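Local coordinates for protein putative RnfG subunit of electron transport complex (Thermotoga maritima, PDB 3DCZ) that probably serves as the FMN-carrying subunit of a membrane-bound complex that couples electron transfer to the pumping of ions across the membrane, at residues A27-L32 with V42-I47; V100-I105 with N114-I119; V60-K65 with Y199-E204; K52-E57 with L70-E75; G152-K157 with Q172-V177. All coordinates share one frame; numbering follows the deposited sequence. Where two conformers were deposited one is given.

Contact 1: A27-L32 with V42-I47; sequences AIKFVL and VDEKEI
Ile47 lies against Leu32, the two side chains running alongside in opposite senses, and its CD1 reaches Leu32 CD1 at 3.7 Å. The branches of Ile47 divide the work: CG1, set anti to its carbonyl carbon (chi1 -65°), is directed to the Leu32 side and itself touches Leu32 CD1, while CG2 meets Ile28 CG2 at 3.9 Å, again in antiparallel fashion. Leu32 uses its other methyl, CD2, on Val42 CG2. At the outer margin Lys29, extended beyond CG, crosses the similarly extended Glu44 obliquely, and its NZ gives Glu44 OE2 a 2.8 Å salt bridge on the anti lone pair, the side away from OE1. Glu48 offers the same ammonium a second carboxylate. Asp43 caps the start of helix 44-54, its OD2 accepting from Glu46 N at 3.1 Å. Phe76 of strand 67-77 touches Ile28, Leu32 and Val42 from the sheet side. The arrangement is that of two consecutive helices joined by a loop, packed through an aliphatic seam with a salt bridge at its edge.

Contact 2: V100-I105 with N114-I119; sequences VVACFI and NSVRVI
Val101 and Arg117 form a hydrogen-bonded pair in which each N-H meets the other residue's carbonyl, Val101 N to Arg117 O at 2.9 Å and Arg117 N to Val101 O at 2.8 Å, both nearly straight. Farther along the antiparallel pair, Cys103 N bonds to Ser115 O. The return is split: Cys103 O takes a 2.8 Å bond from Asn114 N and a weak one from Ser115 N, so two residues face one in a classic beta bulge.

Between these bonds the side chains sort to two faces. On one, Val100 CG1 crosses to Val116 CG1 at 3.7 Å, with Ala102 beside them. On the other, Val101 CG2 meets Ile119 CD1, also at 3.7 Å. At the bulge Asn114 CB and OD1 lie against Ile105 CD1, the OD1 contact being 3.6 Å.

The next shell fixes these groups. Asn114 ND2 donates to the carbonyls of Val31 and Lys33, and Cys103 packs on Val31 and Ser115 on Phe30, which ties their face to helix 22-31. Ala102 instead meets Leu195 and Met198 of helix 188-206, while the backbones of Val100, Ala102 and Phe104 bond to strand 83-90. The chemistry is thus that of a hairpin at one side of the sheet, near the middle of the chain: Val101, Cys103, Ser115 and Arg117 pair across the strands, the two faces pack on different helices, and a buried amide holds the C-terminal end of helix 22-31 and the stretch just after it.

Contact 3: V60-K65 with Y199-E204; sequences VLKEYK and YRYLEE
Glu204 and Lys62 reach toward each other tip to tip, and the direct polar bonds of the contact gather on this one carboxylate. Lys62 NZ forms a 2.7 Å salt bridge with Glu204 OE1 on its syn side, somewhat out of the carboxylate plane. The hydroxyl of Tyr64 donates to the other oxygen, Glu204 OE2, at 2.7 Å; it comes from above the carboxylate, whose plane is turned 78° from the ring. A water adds a further polar link, donating to Leu61 O and lying 2.6 Å from Tyr201 OH.

The contact of Tyr64 with Arg200 is no stack: Tyr64 CD1 lies over one face of the guanidinium, toward its rim, but the two planes stand 58° apart, and the closest approach is Tyr64 CE1 to Arg200 NH2 at 3.5 Å. Lys62 CG covers part of a face of the Tyr64 ring from within the same strand.

Apolar contact centres on Tyr201. The Leu61 and Tyr201 side chains cross at about a right angle, with Leu61 CD1 3.9 Å from Tyr201 CE2. Lys62 CB lies 3.9 Å from Tyr201 CD1.

Leu202 faces the other way, onto Leu73, Leu87 and Phe104 of the sheet. Gripped by an ammonium and a phenol, the Glu204 carboxylate is held at both oxygens. This would probably favour its ionised form; the two bonds join edge strand 59-64 to helix 188-206 at the protein surface.

Contact 4: K52-E57 with L70-E75; sequences KKTGIE and LGPLYE
Gly55 O receives the hydroxyl of Tyr74 in a short bond, Tyr74 OH to Gly55 O 2.6 Å, with the donor in the carbonyl plane. The same hydroxyl is also hydrogen-bonded to Lys24 NZ, which in turn reaches Ile56 O. Thr54 approaches the ring at a slant, its CB standing 3.8 Å from Tyr74 CD1. Thr54 CG2 also touches Pro72 CB at 3.7 Å, while its OG1, bonded to Ile50 O, accepts from a water that bridges to Glu75 N. Pro72, preceded by a cis peptide, offers CG to Glu57 OE2 at 3.5 Å and its CD to Glu57 O. A phenylalanine in place of Tyr74 would probably leave the Gly55 carbonyl without this donor and Lys24 without one of its partners. Gly55, at positive phi, ends the helix; the whole is a glycine-terminated helix end packed on a strand of the antiparallel sheet just past its corner at Gly71.

Contact 5: G152-K157 with Q172-V177; sequences GLRVDK and QGIVKV
Arg154 and Ile174 pair in a short parallel sheet, and their side chains run alongside on the same face, Arg154 NH2 4.0 Å from Ile174 CD1. Arg154 N donates to Gly173 O at 3.0 Å. Val175 N in turn bonds to Arg154 O at 2.9 Å. Asp156 N then donates to Val175 O from above the carbonyl plane. The carboxylate of Asp156 carries the pattern on: its OD1 takes Val177 N at 3.0 Å from above its plane, and OD2 is hydrogen-bonded to Ser178 OG. An alanine in place of Asp156 would probably leave Val177 N and the Ser178 hydroxyl without this partner. At the other end two waters serve Gln172 O: one also donates to Gly152 O and accepts from Arg154 NE, the other accepts from Arg154 NH2. Lys176 NZ goes to Gly164 O. In this beta-alpha-beta unit a carboxylate thus takes up backbone N-H where the strands end, while water links the guanidinium to backbone carbonyls.

Overall arrangement
The five-stranded antiparallel sheet organises four of the contacts. Contact 2, about 3 Å from the chain's centre, lies at the middle and touches contacts 1 and 3: Asn114 ND2 meets Val31 O at 2.8 Å, and Phe104 packs on Leu202. Contacts 1 and 4 share helix 44-54, their centres about 13 Å apart, and Ile28 touches Tyr74 between them. Contacts 3 and 4 meet on neighbouring strands, through Leu61 and Gly71. Contact 5 stands apart, its centre about 29 Å from that of contact 4 across the molecule; like contact 2 it belongs to the FMN-binding domain. Thr185, the predicted FMN attachment point, falls in an unmodelled stretch between contact 5 and helix 188-206, and no FMN is bound in this structure.

Contact 1: A27-L32 with V42-I47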
# COMPACT_ATOMS: atom_id res chain seq x y z
N ALA A 27 -3.04 1.22 -11.21
CA ALA A 27 -2.54 1.25 -9.83
C ALA A 27 -2.13 -0.12 -9.33
O ALA A 27 -1.11 -0.26 -8.65
CB ALA A 27 -3.56 1.90 -8.86
N ILE A 28 -2.96 -1.13 -9.61
CA ILE A 28 -2.65 -2.47 -9.14
C ILE A 28 -1.37 -2.97 -9.83
O ILE A 28 -0.50 -3.56 -9.19
CB ILE A 28 -3.82 -3.41 -9.41
CG1 ILE A 28 -4.99 -2.97 -8.55
CG2 ILE A 28 -3.43 -4.91 -9.15
CD1 ILE A 28 -6.33 -3.73 -8.85
N LYS A 29 -1.25 -2.71 -11.12
CA LYS A 29 -0.02 -3.05 -11.86
C LYS A 29 1.18 -2.34 -11.24
O LYS A 29 2.24 -2.96 -11.00
CB LYS A 29 -0.15 -2.67 -13.34
CG LYS A 29 -1.07 -3.54 -14.14
CD LYS A 29 -1.26 -3.02 -15.56
CE LYS A 29 -2.09 -3.95 -16.39
NZ LYS A 29 -2.09 -3.46 -17.78
N PHE A 30 1.03 -1.04 -10.95
CA PHE A 30 2.15 -0.28 -10.40
C PHE A 30 2.66 -0.86 -9.09
O PHE A 30 3.88 -1.04 -8.90
CB PHE A 30 1.77 1.18 -10.17
CG PHE A 30 2.88 1.96 -9.55
CD1 PHE A 30 3.91 2.47 -10.32
CD2 PHE A 30 2.93 2.16 -8.17
CE1 PHE A 30 4.93 3.14 -9.76
CE2 PHE A 30 3.98 2.79 -7.58
CZ PHE A 30 4.98 3.34 -8.39
N VAL A 31 1.73 -1.21 -8.18
CA VAL A 31 2.14 -1.65 -6.85
C VAL A 31 2.72 -3.06 -6.85
O VAL A 31 3.30 -3.53 -5.84
CB VAL A 31 1.00 -1.49 -5.79
CG1 VAL A 31 0.62 0.03 -5.65
CG2 VAL A 31 -0.19 -2.33 -6.14
N LEU A 32 2.56 -3.74 -7.99
CA LEU A 32 3.15 -5.05 -8.23
C LEU A 32 4.48 -4.98 -8.98
O LEU A 32 5.02 -6.01 -9.36
CB LEU A 32 2.15 -5.99 -8.88
CG LEU A 32 1.06 -6.56 -7.96
CD1 LEU A 32 -0.08 -7.14 -8.81
CD2 LEU A 32 1.62 -7.62 -7.01
N VAL A 42 4.89 -9.77 -10.99
CA VAL A 42 3.92 -10.63 -11.63
C VAL A 42 3.77 -10.15 -13.06
O VAL A 42 3.68 -8.95 -13.29
CB VAL A 42 2.54 -10.53 -10.90
CG1 VAL A 42 1.48 -11.50 -11.49
CG2 VAL A 42 2.70 -10.79 -9.41
N ASP A 43 3.67 -11.09 -14.01
CA ASP A 43 3.49 -10.70 -15.41
C ASP A 43 2.29 -9.78 -15.53
O ASP A 43 1.24 -10.01 -14.92
CB ASP A 43 3.27 -11.91 -16.31
CG ASP A 43 2.93 -11.54 -17.76
OD1 ASP A 43 3.86 -11.30 -18.56
OD2 ASP A 43 1.73 -11.48 -18.11
N GLU A 44 2.44 -8.75 -16.37
CA GLU A 44 1.41 -7.74 -16.50
C GLU A 44 0.07 -8.30 -16.98
O GLU A 44 -0.98 -7.89 -16.47
CB GLU A 44 1.87 -6.62 -17.42
CG GLU A 44 0.85 -5.53 -17.61
CD GLU A 44 1.31 -4.41 -18.52
OE1 GLU A 44 2.46 -4.45 -19.00
OE2 GLU A 44 0.49 -3.50 -18.78
N LYS A 45 0.09 -9.21 -17.96
CA LYS A 45 -1.16 -9.84 -18.42
C LYS A 45 -1.78 -10.75 -17.35
O LYS A 45 -3.00 -10.82 -17.25
CB LYS A 45 -0.95 -10.61 -19.73
CG LYS A 45 -0.54 -9.74 -20.89
N GLU A 46 -0.94 -11.45 -16.58
CA GLU A 46 -1.40 -12.25 -15.47
C GLU A 46 -2.09 -11.36 -14.45
O GLU A 46 -3.12 -11.71 -13.89
CB GLU A 46 -0.26 -13.05 -14.83
CG GLU A 46 -0.70 -13.97 -13.67
CD GLU A 46 0.45 -14.76 -13.02
OE1 GLU A 46 1.43 -15.08 -13.73
OE2 GLU A 46 0.37 -15.10 -11.81
N ILE A 47 -1.53 -10.20 -14.17
CA ILE A 47 -2.18 -9.29 -13.24
C ILE A 47 -3.60 -8.94 -13.73
O ILE A 47 -4.55 -9.02 -12.95
CB ILE A 47 -1.38 -7.98 -13.02
CG1 ILE A 47 -0.02 -8.28 -12.34
CG2 ILE A 47 -2.22 -6.99 -12.23
CD1 ILE A 47 0.93 -7.07 -12.32

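Contact 2: V100-I105 with N114-I119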
# COMPACT_ATOMS: atom_id res chain seq x y z
N VAL A 100 -6.44 4.82 -1.77
CA VAL A 100 -5.03 4.43 -1.71
C VAL A 100 -4.94 2.91 -2.03
O VAL A 100 -5.60 2.11 -1.34
CB VAL A 100 -4.43 4.62 -0.28
CG1 VAL A 100 -2.93 4.24 -0.30
CG2 VAL A 100 -4.63 6.05 0.22
N VAL A 101 -4.14 2.54 -3.03
CA VAL A 101 -3.93 1.13 -3.43
C VAL A 101 -2.54 0.76 -2.90
O VAL A 101 -1.61 1.57 -2.95
CB VAL A 101 -3.97 0.96 -4.99
CG1 VAL A 101 -3.69 -0.49 -5.37
CG2 VAL A 101 -5.36 1.46 -5.51
N ALA A 102 -2.40 -0.42 -2.34
CA ALA A 102 -1.12 -0.84 -1.78
C ALA A 102 -0.93 -2.33 -1.94
O ALA A 102 -1.89 -3.08 -1.97
CB ALA A 102 -1.00 -0.44 -0.31
N CYS A 103 0.34 -2.73 -2.04
CA CYS A 103 0.74 -4.11 -2.16
C CYS A 103 1.61 -4.46 -0.95
O CYS A 103 2.60 -3.78 -0.64
CB CYS A 103 1.57 -4.35 -3.44
SG CYS A 103 2.28 -6.02 -3.49
N PHE A 104 1.22 -5.53 -0.25
CA PHE A 104 1.94 -6.08 0.87
C PHE A 104 2.41 -7.46 0.47
O PHE A 104 1.69 -8.22 -0.16
CB PHE A 104 1.04 -6.21 2.11
CG PHE A 104 0.58 -4.89 2.65
CD1 PHE A 104 -0.54 -4.24 2.13
CD2 PHE A 104 1.25 -4.31 3.72
CE1 PHE A 104 -0.94 -2.98 2.62
CE2 PHE A 104 0.80 -3.07 4.25
CZ PHE A 104 -0.30 -2.41 3.68
N ILE A 105 3.61 -7.81 0.88
CA ILE A 105 4.17 -9.12 0.59
C ILE A 105 4.42 -9.85 1.90
O ILE A 105 5.05 -9.33 2.82
CB ILE A 105 5.44 -9.01 -0.25
CG1 ILE A 105 5.06 -8.38 -1.61
CG2 ILE A 105 6.12 -10.38 -0.43
CD1 ILE A 105 6.22 -7.92 -2.45
N ASN A 114 5.25 -3.26 -0.04
CA ASN A 114 6.03 -3.17 -1.28
C ASN A 114 5.89 -1.84 -1.96
O ASN A 114 6.87 -1.29 -2.43
CB ASN A 114 5.60 -4.28 -2.24
CG ASN A 114 6.44 -4.34 -3.51
OD1 ASN A 114 7.61 -4.75 -3.45
ND2 ASN A 114 5.84 -3.98 -4.69
N SER A 115 4.65 -1.38 -2.12
CA SER A 115 4.38 -0.20 -2.94
C SER A 115 3.01 0.34 -2.70
O SER A 115 2.15 -0.33 -2.16
CB SER A 115 4.59 -0.52 -4.42
OG SER A 115 4.41 0.57 -5.28
N VAL A 116 2.83 1.58 -3.08
CA VAL A 116 1.61 2.33 -2.83
C VAL A 116 1.33 3.21 -4.03
O VAL A 116 2.28 3.76 -4.63
CB VAL A 116 1.82 3.30 -1.61
CG1 VAL A 116 0.57 4.10 -1.33
CG2 VAL A 116 2.29 2.53 -0.39
N ARG A 117 0.05 3.39 -4.36
CA ARG A 117 -0.37 4.36 -5.38
C ARG A 117 -1.65 5.01 -4.90
O ARG A 117 -2.63 4.31 -4.68
CB ARG A 117 -0.61 3.67 -6.72
CG ARG A 117 -1.21 4.57 -7.80
CD ARG A 117 -0.16 5.45 -8.44
NE ARG A 117 0.23 4.93 -9.76
CZ ARG A 117 1.43 5.09 -10.32
NH1 ARG A 117 2.41 5.73 -9.69
NH2 ARG A 117 1.64 4.56 -11.52
N VAL A 118 -1.64 6.32 -4.78
CA VAL A 118 -2.81 7.07 -4.35
C VAL A 118 -3.51 7.48 -5.63
O VAL A 118 -2.89 8.09 -6.52
CB VAL A 118 -2.37 8.32 -3.50
CG1 VAL A 118 -3.59 9.05 -3.01
CG2 VAL A 118 -1.50 7.89 -2.32
N ILE A 119 -4.79 7.14 -5.75
CA ILE A 119 -5.59 7.53 -6.92
C ILE A 119 -6.53 8.65 -6.51
O ILE A 119 -7.33 8.52 -5.61
CB ILE A 119 -6.46 6.38 -7.50
CG1 ILE A 119 -5.64 5.14 -7.83
CG2 ILE A 119 -7.12 6.84 -8.79
CD1 ILE A 119 -6.50 3.92 -8.01

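Contact 3: V60-K65 with Y199-E204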
# COMPACT_ATOMS: atom_id res chain seq x y z
N VAL A 60 -16.55 -2.54 0.09
CA VAL A 60 -16.01 -2.43 1.46
C VAL A 60 -15.75 -3.82 2.05
O VAL A 60 -16.67 -4.69 2.11
CB VAL A 60 -16.95 -1.67 2.38
CG1 VAL A 60 -16.43 -1.70 3.85
CG2 VAL A 60 -17.16 -0.22 1.86
N LEU A 61 -14.53 -4.01 2.52
CA LEU A 61 -14.20 -5.21 3.33
C LEU A 61 -14.40 -5.03 4.82
O LEU A 61 -14.99 -5.89 5.48
CB LEU A 61 -12.77 -5.64 3.10
CG LEU A 61 -12.46 -6.23 1.75
CD1 LEU A 61 -10.90 -6.36 1.60
CD2 LEU A 61 -13.18 -7.52 1.51
N LYS A 62 -13.96 -3.89 5.35
CA LYS A 62 -14.13 -3.61 6.78
C LYS A 62 -14.06 -2.12 7.05
O LYS A 62 -13.21 -1.42 6.47
CB LYS A 62 -13.07 -4.31 7.62
CG LYS A 62 -13.30 -4.16 9.12
CD LYS A 62 -12.64 -5.30 9.88
CE LYS A 62 -12.83 -5.15 11.40
NZ LYS A 62 -12.41 -6.40 12.12
N GLU A 63 -14.98 -1.64 7.88
CA GLU A 63 -14.97 -0.29 8.32
C GLU A 63 -14.38 -0.23 9.72
O GLU A 63 -14.79 -1.01 10.58
CB GLU A 63 -16.42 0.28 8.33
CG GLU A 63 -16.48 1.76 8.59
CD GLU A 63 -17.88 2.35 8.72
OE1 GLU A 63 -18.86 1.61 8.70
OE2 GLU A 63 -17.94 3.59 8.93
N TYR A 64 -13.46 0.70 9.93
CA TYR A 64 -12.83 0.99 11.22
C TYR A 64 -13.16 2.41 11.65
O TYR A 64 -13.58 3.25 10.85
CB TYR A 64 -11.31 0.85 11.10
CG TYR A 64 -10.81 -0.53 10.73
CD1 TYR A 64 -10.54 -1.47 11.70
CD2 TYR A 64 -10.61 -0.89 9.39
CE1 TYR A 64 -10.06 -2.72 11.38
CE2 TYR A 64 -10.12 -2.13 9.06
CZ TYR A 64 -9.82 -3.04 10.05
OH TYR A 64 -9.34 -4.31 9.77
N LYS A 65 -12.87 2.74 12.92
CA LYS A 65 -13.14 4.10 13.38
C LYS A 65 -12.44 5.14 12.52
O LYS A 65 -12.98 6.22 12.29
CB LYS A 65 -12.75 4.27 14.86
CG LYS A 65 -13.18 5.57 15.46
N TYR A 199 -2.93 -2.89 6.67
CA TYR A 199 -2.06 -3.83 7.39
C TYR A 199 -2.80 -4.53 8.52
O TYR A 199 -2.72 -5.76 8.66
CB TYR A 199 -0.83 -3.11 7.90
CG TYR A 199 0.09 -3.97 8.72
CD1 TYR A 199 0.91 -4.95 8.12
CD2 TYR A 199 0.17 -3.81 10.10
CE1 TYR A 199 1.76 -5.74 8.91
CE2 TYR A 199 1.02 -4.60 10.87
CZ TYR A 199 1.81 -5.56 10.26
OH TYR A 199 2.68 -6.31 11.05
N ARG A 200 -3.57 -3.77 9.30
CA ARG A 200 -4.39 -4.35 10.35
C ARG A 200 -5.29 -5.43 9.80
O ARG A 200 -5.38 -6.52 10.34
CB ARG A 200 -5.21 -3.30 11.02
CG ARG A 200 -4.51 -2.61 12.11
CD ARG A 200 -5.50 -1.66 12.80
NE ARG A 200 -6.64 -2.33 13.42
CZ ARG A 200 -7.67 -1.68 13.99
NH1 ARG A 200 -7.75 -0.36 13.97
NH2 ARG A 200 -8.63 -2.35 14.57
N TYR A 201 -5.96 -5.11 8.70
CA TYR A 201 -6.89 -6.06 8.10
C TYR A 201 -6.17 -7.32 7.63
O TYR A 201 -6.60 -8.41 7.94
CB TYR A 201 -7.63 -5.37 6.93
CG TYR A 201 -8.59 -6.32 6.25
CD1 TYR A 201 -9.89 -6.46 6.71
CD2 TYR A 201 -8.18 -7.12 5.19
CE1 TYR A 201 -10.79 -7.34 6.13
CE2 TYR A 201 -9.09 -8.01 4.58
CZ TYR A 201 -10.39 -8.10 5.07
OH TYR A 201 -11.30 -8.96 4.50
N LEU A 202 -5.07 -7.17 6.91
CA LEU A 202 -4.29 -8.34 6.45
C LEU A 202 -3.86 -9.23 7.61
O LEU A 202 -3.91 -10.45 7.53
CB LEU A 202 -3.05 -7.91 5.68
CG LEU A 202 -3.29 -7.37 4.29
CD1 LEU A 202 -1.96 -6.89 3.64
CD2 LEU A 202 -3.95 -8.44 3.42
N GLU A 203 -3.37 -8.61 8.67
CA GLU A 203 -3.00 -9.36 9.87
C GLU A 203 -4.17 -10.13 10.47
O GLU A 203 -3.98 -11.28 10.90
CB GLU A 203 -2.42 -8.41 10.92
CG GLU A 203 -1.02 -7.94 10.57
CD GLU A 203 0.01 -9.03 10.73
OE1 GLU A 203 -0.04 -9.72 11.75
OE2 GLU A 203 0.86 -9.19 9.85
N GLU A 204 -5.36 -9.51 10.48
CA GLU A 204 -6.58 -10.14 11.03
C GLU A 204 -6.98 -11.37 10.22
O GLU A 204 -7.34 -12.41 10.80
CB GLU A 204 -7.79 -9.21 10.98
CG GLU A 204 -7.92 -8.14 12.03
CD GLU A 204 -9.17 -7.28 11.77
OE1 GLU A 204 -10.23 -7.86 11.43
OE2 GLU A 204 -9.08 -6.03 11.85
O HOH W 1 -13.77 -8.95 5.41

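Contact 4: K52-E57 with L70-E75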
# COMPACT_ATOMS: atom_id res chain seq x y z
N LYS A 52 -9.44 -9.31 -13.20
CA LYS A 52 -10.73 -9.55 -13.86
C LYS A 52 -11.46 -10.76 -13.26
O LYS A 52 -12.66 -10.71 -12.99
CB LYS A 52 -10.55 -9.66 -15.37
CG LYS A 52 -10.46 -8.27 -16.05
CD LYS A 52 -9.80 -8.31 -17.41
CE LYS A 52 -9.86 -6.96 -18.12
NZ LYS A 52 -11.11 -6.80 -18.92
N LYS A 53 -10.74 -11.85 -13.04
CA LYS A 53 -11.32 -13.06 -12.44
C LYS A 53 -11.79 -12.85 -10.99
O LYS A 53 -12.80 -13.38 -10.56
CB LYS A 53 -10.30 -14.20 -12.51
CG LYS A 53 -10.77 -15.53 -11.92
CD LYS A 53 -9.64 -16.57 -11.99
CE LYS A 53 -10.09 -17.94 -11.48
NZ LYS A 53 -8.99 -18.96 -11.54
N THR A 54 -11.02 -12.08 -10.22
CA THR A 54 -11.37 -11.82 -8.82
C THR A 54 -12.54 -10.84 -8.76
O THR A 54 -13.41 -10.96 -7.90
CB THR A 54 -10.17 -11.23 -8.07
OG1 THR A 54 -9.03 -12.09 -8.19
CG2 THR A 54 -10.48 -11.05 -6.59
N GLY A 55 -12.53 -9.86 -9.65
CA GLY A 55 -13.57 -8.87 -9.78
C GLY A 55 -12.97 -7.49 -9.71
O GLY A 55 -12.19 -7.19 -8.81
N ILE A 56 -13.31 -6.64 -10.68
CA ILE A 56 -12.73 -5.30 -10.77
C ILE A 56 -13.52 -4.28 -9.93
O ILE A 56 -13.07 -3.16 -9.74
CB ILE A 56 -12.66 -4.82 -12.26
CG1 ILE A 56 -11.75 -3.60 -12.45
CG2 ILE A 56 -14.07 -4.47 -12.75
CD1 ILE A 56 -10.36 -3.59 -11.88
N GLU A 57 -14.69 -4.68 -9.43
CA GLU A 57 -15.44 -3.82 -8.55
C GLU A 57 -14.64 -3.44 -7.31
O GLU A 57 -13.65 -4.09 -6.98
CB GLU A 57 -16.73 -4.51 -8.09
CG GLU A 57 -16.57 -5.51 -6.94
CD GLU A 57 -16.14 -6.90 -7.31
OE1 GLU A 57 -15.95 -7.20 -8.50
OE2 GLU A 57 -16.02 -7.71 -6.37
N LEU A 70 -10.92 -1.50 1.60
CA LEU A 70 -11.69 -1.78 0.40
C LEU A 70 -11.14 -2.99 -0.32
O LEU A 70 -9.93 -3.15 -0.46
CB LEU A 70 -11.64 -0.56 -0.49
CG LEU A 70 -12.14 0.73 0.12
CD1 LEU A 70 -11.76 1.94 -0.75
CD2 LEU A 70 -13.66 0.67 0.25
N GLY A 71 -12.04 -3.83 -0.81
CA GLY A 71 -11.63 -5.03 -1.54
C GLY A 71 -12.15 -4.99 -2.97
O GLY A 71 -12.62 -3.96 -3.45
N PRO A 72 -12.08 -6.12 -3.67
CA PRO A 72 -11.59 -7.39 -3.20
C PRO A 72 -10.15 -7.40 -2.75
O PRO A 72 -9.35 -6.56 -3.14
CB PRO A 72 -11.68 -8.28 -4.47
CG PRO A 72 -12.64 -7.65 -5.32
CD PRO A 72 -12.56 -6.18 -5.06
N LEU A 73 -9.83 -8.40 -1.93
CA LEU A 73 -8.44 -8.69 -1.60
C LEU A 73 -7.90 -9.43 -2.83
O LEU A 73 -8.30 -10.56 -3.10
CB LEU A 73 -8.41 -9.60 -0.36
CG LEU A 73 -7.02 -10.04 0.05
CD1 LEU A 73 -6.11 -8.85 0.34
CD2 LEU A 73 -7.10 -10.96 1.25
N TYR A 74 -7.00 -8.82 -3.58
CA TYR A 74 -6.38 -9.47 -4.73
C TYR A 74 -5.12 -10.19 -4.27
O TYR A 74 -4.28 -9.60 -3.58
CB TYR A 74 -5.99 -8.44 -5.79
CG TYR A 74 -7.16 -7.67 -6.32
CD1 TYR A 74 -8.04 -8.23 -7.24
CD2 TYR A 74 -7.41 -6.38 -5.90
CE1 TYR A 74 -9.13 -7.51 -7.75
CE2 TYR A 74 -8.49 -5.65 -6.38
CZ TYR A 74 -9.35 -6.21 -7.31
OH TYR A 74 -10.46 -5.52 -7.82
N GLU A 75 -4.99 -11.46 -4.66
CA GLU A 75 -3.87 -12.30 -4.28
C GLU A 75 -3.01 -12.65 -5.46
O GLU A 75 -3.54 -12.93 -6.55
CB GLU A 75 -4.39 -13.60 -3.74
CG GLU A 75 -5.26 -13.47 -2.51
CD GLU A 75 -5.64 -14.82 -1.95
OE1 GLU A 75 -4.82 -15.38 -1.20
OE2 GLU A 75 -6.70 -15.35 -2.29
O HOH W 2 -7.16 -12.85 -6.24

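Contact 5: G152-K157 with Q172-V177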
# COMPACT_ATOMS: atom_id res chain seq x y z
N GLY A 152 4.21 0.52 13.30
CA GLY A 152 3.12 1.41 12.86
C GLY A 152 3.72 2.51 12.00
O GLY A 152 4.70 3.13 12.39
N LEU A 153 3.13 2.78 10.84
CA LEU A 153 3.62 3.88 10.00
C LEU A 153 3.22 5.23 10.57
O LEU A 153 2.12 5.38 11.12
CB LEU A 153 3.05 3.74 8.60
CG LEU A 153 3.35 2.47 7.84
CD1 LEU A 153 2.51 2.50 6.56
CD2 LEU A 153 4.84 2.47 7.52
N ARG A 154 4.08 6.23 10.41
CA ARG A 154 3.77 7.58 10.84
C ARG A 154 4.59 8.54 10.01
O ARG A 154 5.68 8.18 9.54
CB ARG A 154 4.04 7.72 12.32
CG ARG A 154 5.38 7.38 12.71
CD ARG A 154 5.49 7.43 14.24
NE ARG A 154 6.78 6.91 14.60
CZ ARG A 154 7.44 7.24 15.70
NH1 ARG A 154 6.91 8.07 16.58
NH2 ARG A 154 8.62 6.71 15.88
N VAL A 155 4.04 9.73 9.79
CA VAL A 155 4.81 10.77 9.12
C VAL A 155 5.92 11.28 10.05
O VAL A 155 5.81 11.19 11.28
CB VAL A 155 3.87 11.91 8.64
CG1 VAL A 155 2.83 11.37 7.66
CG2 VAL A 155 3.22 12.67 9.83
N ASP A 156 7.00 11.84 9.47
CA ASP A 156 8.17 12.22 10.29
C ASP A 156 7.87 13.28 11.35
O ASP A 156 8.49 13.26 12.42
CB ASP A 156 9.42 12.55 9.44
CG ASP A 156 9.28 13.79 8.59
OD1 ASP A 156 8.30 13.93 7.83
OD2 ASP A 156 10.24 14.61 8.64
N LYS A 157 6.91 14.18 11.06
CA LYS A 157 6.49 15.22 12.03
C LYS A 157 6.07 14.55 13.31
O LYS A 157 6.40 15.00 14.39
CB LYS A 157 5.33 16.07 11.48
CG LYS A 157 5.79 17.38 10.89
CD LYS A 157 4.67 18.09 10.12
N GLN A 172 12.20 2.28 9.70
CA GLN A 172 11.61 2.42 11.04
C GLN A 172 10.09 2.64 10.97
O GLN A 172 9.44 2.84 12.01
CB GLN A 172 12.26 3.60 11.78
CG GLN A 172 13.75 3.48 11.97
CD GLN A 172 14.40 4.77 12.49
OE1 GLN A 172 15.34 5.30 11.88
NE2 GLN A 172 13.87 5.29 13.59
N GLY A 173 9.53 2.59 9.77
CA GLY A 173 8.11 2.89 9.58
C GLY A 173 7.77 4.37 9.56
O GLY A 173 6.61 4.75 9.75
N ILE A 174 8.78 5.21 9.30
CA ILE A 174 8.59 6.64 9.30
C ILE A 174 8.67 7.15 7.85
O ILE A 174 9.65 6.87 7.15
CB ILE A 174 9.69 7.32 10.18
CG1 ILE A 174 9.54 6.89 11.64
CG2 ILE A 174 9.63 8.83 10.04
CD1 ILE A 174 10.73 7.31 12.54
N VAL A 175 7.64 7.87 7.44
CA VAL A 175 7.52 8.44 6.10
C VAL A 175 7.95 9.88 6.18
O VAL A 175 7.29 10.70 6.83
CB VAL A 175 6.07 8.32 5.60
CG1 VAL A 175 5.90 9.05 4.23
CG2 VAL A 175 5.67 6.81 5.55
N LYS A 176 9.05 10.20 5.48
CA LYS A 176 9.60 11.54 5.53
C LYS A 176 8.92 12.37 4.47
O LYS A 176 9.08 12.10 3.28
CB LYS A 176 11.11 11.52 5.32
CG LYS A 176 11.72 12.89 5.53
CD LYS A 176 13.21 12.83 5.49
CE LYS A 176 13.81 14.18 5.85
NZ LYS A 176 15.27 14.14 5.70
N VAL A 177 8.15 13.36 4.90
CA VAL A 177 7.48 14.27 3.97
C VAL A 177 7.64 15.74 4.35
O VAL A 177 7.25 16.62 3.57
CB VAL A 177 5.96 13.92 3.79
CG1 VAL A 177 5.78 12.69 2.90
CG2 VAL A 177 5.25 13.75 5.13
O HOH W 3 7.06 4.34 12.98
O HOH W 4 9.56 4.16 14.65